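Local coordinates for cellobiose 2-epimerase (Spirochaeta thermophila DSM 6192, PDB 5ZIG), which probably catalyses the reversible epimerization of cellobiose to 4-O-beta-D-glucopyranosyl-D-mannose, at residues Q318-L326 against Y337-I348. Numbering follows the deposited sequence.
Sequences QAEAFVGFL and YLDHACTVWRFI
Y337 starts the contact against F325: its CB lies 3.4 Å from F325 O, and F325 CD1 meets the edge of the tyrosine ring. On the next residue, L338, the methyl CD2 touches, meeting L326 CD2 at 3.7 Å with the two leucines crossing at about a right angle. H340 makes its closest approach through CB. That carbon sits over the centre of the F325 ring, 3.6 Å from the centroid and 8° off the normal, a CH-pi contact, while the two rings lie oblique to each other. At A341 the helices come close, F322 CA and A341 CA being 4.8 Å apart; the small methyl fits against F325 CB and L326 CD2. These are neighbouring antiparallel helices of the (alpha/alpha)6 barrel of the N-acylglucosamine 2-epimerase family; the axes of 318-326 and 337-348 approach to 8.0 Å, with helix 275-294 on one flank and helix 7-31 on another. V344 returns the knob that F325 makes among Y337, H340, A341 and V344, entering the hole formed by Q318, A321, F322 and F325. With CG1 anti to the backbone N (chi1 162°), V344 turns that methyl to the backbone O of Q318 and leaves CG2, anti to the carbonyl carbon, at the edge of the F325 ring, in its plane. W345 covers the face of F322 opposite L326 CD1, the aromatic planes inclined at 40°, and W345 NE1 donates a hydrogen bond to E17 OE1 on helix 7-31. I348 ends the row, CG1 3.9 Å from Q318 CB.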
loop_
_atom_site.group_PDB
_atom_site.type_symbol
_atom_site.label_atom_id
_atom_site.label_comp_id
_atom_site.label_asym_id
_atom_site.label_seq_id
_atom_site.Cartn_x
_atom_site.Cartn_y
_atom_site.Cartn_z
ATOM N N GLN A 318 7.192 2.312 8.637
ATOM C CA GLN A 318 8.621 2.152 8.563
ATOM C C GLN A 318 8.966 1.606 7.204
ATOM O O GLN A 318 9.873 2.075 6.574
ATOM C CB GLN A 318 9.169 1.267 9.694
ATOM C CG GLN A 318 8.693 1.617 11.062
ATOM C CD GLN A 318 8.675 3.089 11.398
ATOM O OE1 GLN A 318 9.616 3.780 11.234
ATOM N NE2 GLN A 318 7.572 3.535 11.943
ATOM N N ALA A 319 8.197 0.621 6.788
ATOM C CA ALA A 319 8.372 0.017 5.523
ATOM C C ALA A 319 8.273 1.055 4.428
ATOM O O ALA A 319 9.110 1.124 3.592
ATOM C CB ALA A 319 7.367 -1.058 5.306
ATOM N N GLU A 320 7.241 1.866 4.470
ATOM C CA GLU A 320 7.072 2.863 3.417
ATOM C C GLU A 320 8.129 3.948 3.500
ATOM O O GLU A 320 8.522 4.509 2.473
ATOM C CB GLU A 320 5.681 3.492 3.486
ATOM C CG GLU A 320 4.564 2.524 3.178
ATOM C CD GLU A 320 4.768 1.863 1.862
ATOM O OE1 GLU A 320 5.381 2.508 0.979
ATOM O OE2 GLU A 320 4.333 0.703 1.707
ATOM N N ALA A 321 8.563 4.283 4.713
ATOM C CA ALA A 321 9.648 5.239 4.856
ATOM C C ALA A 321 10.922 4.706 4.214
ATOM O O ALA A 321 11.676 5.470 3.607
ATOM C CB ALA A 321 9.860 5.571 6.329
ATOM N N PHE A 322 11.136 3.390 4.266
ATOM C CA PHE A 322 12.282 2.788 3.581
ATOM C C PHE A 322 12.204 2.999 2.062
ATOM O O PHE A 322 13.141 3.529 1.447
ATOM C CB PHE A 322 12.350 1.296 3.934
ATOM C CG PHE A 322 13.439 0.560 3.253
ATOM C CD1 PHE A 322 14.783 0.886 3.502
ATOM C CD2 PHE A 322 13.149 -0.467 2.370
ATOM C CE1 PHE A 322 15.805 0.195 2.872
ATOM C CE2 PHE A 322 14.162 -1.157 1.725
ATOM C CZ PHE A 322 15.499 -0.831 1.982
ATOM N N VAL A 323 11.086 2.604 1.435
ATOM C CA VAL A 323 10.972 2.768 -0.017
ATOM C C VAL A 323 11.014 4.238 -0.384
ATOM O O VAL A 323 11.633 4.629 -1.381
ATOM C CB VAL A 323 9.703 2.084 -0.546
ATOM C CG1 VAL A 323 9.684 2.133 -2.056
ATOM C CG2 VAL A 323 9.673 0.644 -0.076
ATOM N N GLY A 324 10.436 5.081 0.466
ATOM C CA GLY A 324 10.399 6.497 0.173
ATOM C C GLY A 324 11.771 7.136 0.198
ATOM O O GLY A 324 12.063 8.018 -0.608
ATOM N N PHE A 325 12.635 6.695 1.120
ATOM C CA PHE A 325 13.955 7.291 1.215
ATOM C C PHE A 325 14.835 6.855 0.047
ATOM O O PHE A 325 15.638 7.648 -0.457
ATOM C CB PHE A 325 14.592 6.944 2.567
ATOM C CG PHE A 325 14.009 7.714 3.719
ATOM C CD1 PHE A 325 13.777 9.078 3.602
ATOM C CD2 PHE A 325 13.702 7.086 4.908
ATOM C CE1 PHE A 325 13.234 9.797 4.652
ATOM C CE2 PHE A 325 13.172 7.792 5.960
ATOM C CZ PHE A 325 12.935 9.147 5.836
ATOM N N LEU A 326 14.700 5.598 -0.391
ATOM C CA LEU A 326 15.418 5.141 -1.574
ATOM C C LEU A 326 14.983 5.914 -2.810
ATOM O O LEU A 326 15.823 6.328 -3.636
ATOM C CB LEU A 326 15.195 3.650 -1.775
ATOM C CG LEU A 326 15.708 2.697 -0.685
ATOM C CD1 LEU A 326 15.308 1.281 -1.061
ATOM C CD2 LEU A 326 17.247 2.805 -0.438
ATOM N N TYR A 337 19.628 10.731 1.872
ATOM C CA TYR A 337 18.394 9.954 1.843
ATOM C C TYR A 337 18.681 8.468 2.010
ATOM O O TYR A 337 17.917 7.755 2.669
ATOM C CB TYR A 337 17.625 10.221 0.552
ATOM C CG TYR A 337 16.907 11.542 0.567
ATOM C CD1 TYR A 337 15.945 11.826 1.527
ATOM C CD2 TYR A 337 17.196 12.515 -0.379
ATOM C CE1 TYR A 337 15.292 13.058 1.552
ATOM C CE2 TYR A 337 16.562 13.737 -0.364
ATOM C CZ TYR A 337 15.606 14.009 0.595
ATOM O OH TYR A 337 14.978 15.243 0.582
ATOM N N LEU A 338 19.802 7.995 1.460
ATOM C CA LEU A 338 20.204 6.608 1.665
ATOM C C LEU A 338 20.569 6.343 3.126
ATOM O O LEU A 338 20.277 5.262 3.652
ATOM C CB LEU A 338 21.376 6.258 0.746
ATOM C CG LEU A 338 21.105 6.247 -0.762
ATOM C CD1 LEU A 338 22.341 5.852 -1.561
ATOM C CD2 LEU A 338 19.914 5.329 -1.087
ATOM N N ASP A 339 21.230 7.306 3.786
ATOM C CA ASP A 339 21.492 7.187 5.218
ATOM C C ASP A 339 20.194 6.925 5.972
ATOM O O ASP A 339 20.122 6.052 6.852
ATOM C CB ASP A 339 22.152 8.466 5.758
ATOM C CG ASP A 339 23.557 8.713 5.195
ATOM O OD1 ASP A 339 24.254 7.741 4.856
ATOM O OD2 ASP A 339 23.966 9.890 5.089
ATOM N N HIS A 340 19.158 7.675 5.614
ATOM C CA HIS A 340 17.862 7.555 6.259
ATOM C C HIS A 340 17.260 6.170 6.021
ATOM O O HIS A 340 16.904 5.468 6.972
ATOM C CB HIS A 340 16.960 8.690 5.750
ATOM C CG HIS A 340 17.392 10.054 6.222
ATOM N ND1 HIS A 340 17.922 10.280 7.480
ATOM C CD2 HIS A 340 17.368 11.261 5.608
ATOM C CE1 HIS A 340 18.192 11.567 7.620
ATOM N NE2 HIS A 340 17.861 12.185 6.500
ATOM N N ALA A 341 17.177 5.747 4.755
ATOM C CA ALA A 341 16.712 4.399 4.430
ATOM C C ALA A 341 17.449 3.341 5.249
ATOM O O ALA A 341 16.827 2.503 5.908
ATOM C CB ALA A 341 16.892 4.117 2.942
ATOM N N CYS A 342 18.783 3.345 5.184
ATOM C CA CYS A 342 19.567 2.414 5.990
ATOM C C CYS A 342 19.163 2.484 7.458
ATOM O O CYS A 342 18.990 1.449 8.105
ATOM C CB CYS A 342 21.071 2.689 5.827
ATOM S SG CYS A 342 21.756 2.557 4.114
ATOM N N THR A 343 18.995 3.698 7.993
ATOM C CA THR A 343 18.581 3.857 9.388
ATOM C C THR A 343 17.228 3.212 9.644
ATOM O O THR A 343 17.040 2.511 10.647
ATOM C CB THR A 343 18.536 5.347 9.752
ATOM O OG1 THR A 343 19.868 5.856 9.834
ATOM C CG2 THR A 343 17.835 5.573 11.094
ATOM N N VAL A 344 16.260 3.461 8.755
ATOM C CA VAL A 344 14.932 2.886 8.931
ATOM C C VAL A 344 15.005 1.371 8.837
ATOM O O VAL A 344 14.381 0.658 9.633
ATOM C CB VAL A 344 13.944 3.487 7.904
ATOM C CG1 VAL A 344 12.700 2.604 7.758
ATOM C CG2 VAL A 344 13.544 4.888 8.341
ATOM N N TRP A 345 15.800 0.851 7.894
ATOM C CA TRP A 345 15.851 -0.597 7.710
ATOM C C TRP A 345 16.461 -1.284 8.924
ATOM O O TRP A 345 16.008 -2.360 9.333
ATOM C CB TRP A 345 16.647 -0.967 6.452
ATOM C CG TRP A 345 16.679 -2.461 6.283
ATOM C CD1 TRP A 345 17.735 -3.297 6.518
ATOM C CD2 TRP A 345 15.580 -3.301 5.907
ATOM N NE1 TRP A 345 17.369 -4.609 6.285
ATOM C CE2 TRP A 345 16.050 -4.639 5.919
ATOM C CE3 TRP A 345 14.242 -3.053 5.551
ATOM C CZ2 TRP A 345 15.234 -5.720 5.589
ATOM C CZ3 TRP A 345 13.443 -4.121 5.222
ATOM C CH2 TRP A 345 13.936 -5.446 5.260
ATOM N N ARG A 346 17.503 -0.679 9.500
ATOM C CA ARG A 346 18.090 -1.197 10.730
ATOM C C ARG A 346 17.051 -1.245 11.844
ATOM O O ARG A 346 16.973 -2.228 12.591
ATOM C CB ARG A 346 19.294 -0.325 11.123
ATOM C CG ARG A 346 20.166 -0.887 12.233
ATOM C CD ARG A 346 20.493 -2.351 11.996
ATOM N NE ARG A 346 21.444 -2.857 12.981
ATOM C CZ ARG A 346 21.713 -4.146 13.159
ATOM N NH1 ARG A 346 21.094 -5.054 12.410
ATOM N NH2 ARG A 346 22.599 -4.523 14.079
ATOM N N PHE A 347 16.228 -0.200 11.955
ATOM C CA PHE A 347 15.178 -0.209 12.965
ATOM C C PHE A 347 14.238 -1.395 12.756
ATOM O O PHE A 347 13.899 -2.109 13.711
ATOM C CB PHE A 347 14.405 1.113 12.938
ATOM C CG PHE A 347 13.435 1.248 14.070
ATOM C CD1 PHE A 347 13.867 1.686 15.319
ATOM C CD2 PHE A 347 12.092 0.886 13.897
ATOM C CE1 PHE A 347 12.992 1.781 16.373
ATOM C CE2 PHE A 347 11.208 0.980 14.938
ATOM C CZ PHE A 347 11.654 1.432 16.188
ATOM N N ILE A 348 13.845 -1.634 11.503
ATOM C CA ILE A 348 12.961 -2.748 11.175
ATOM C C ILE A 348 13.600 -4.068 11.567
ATOM O O ILE A 348 12.971 -4.916 12.212
ATOM C CB ILE A 348 12.615 -2.736 9.675
ATOM C CG1 ILE A 348 11.855 -1.472 9.286
ATOM C CG2 ILE A 348 11.822 -3.987 9.304
ATOM C CD1 ILE A 348 11.780 -1.275 7.764
#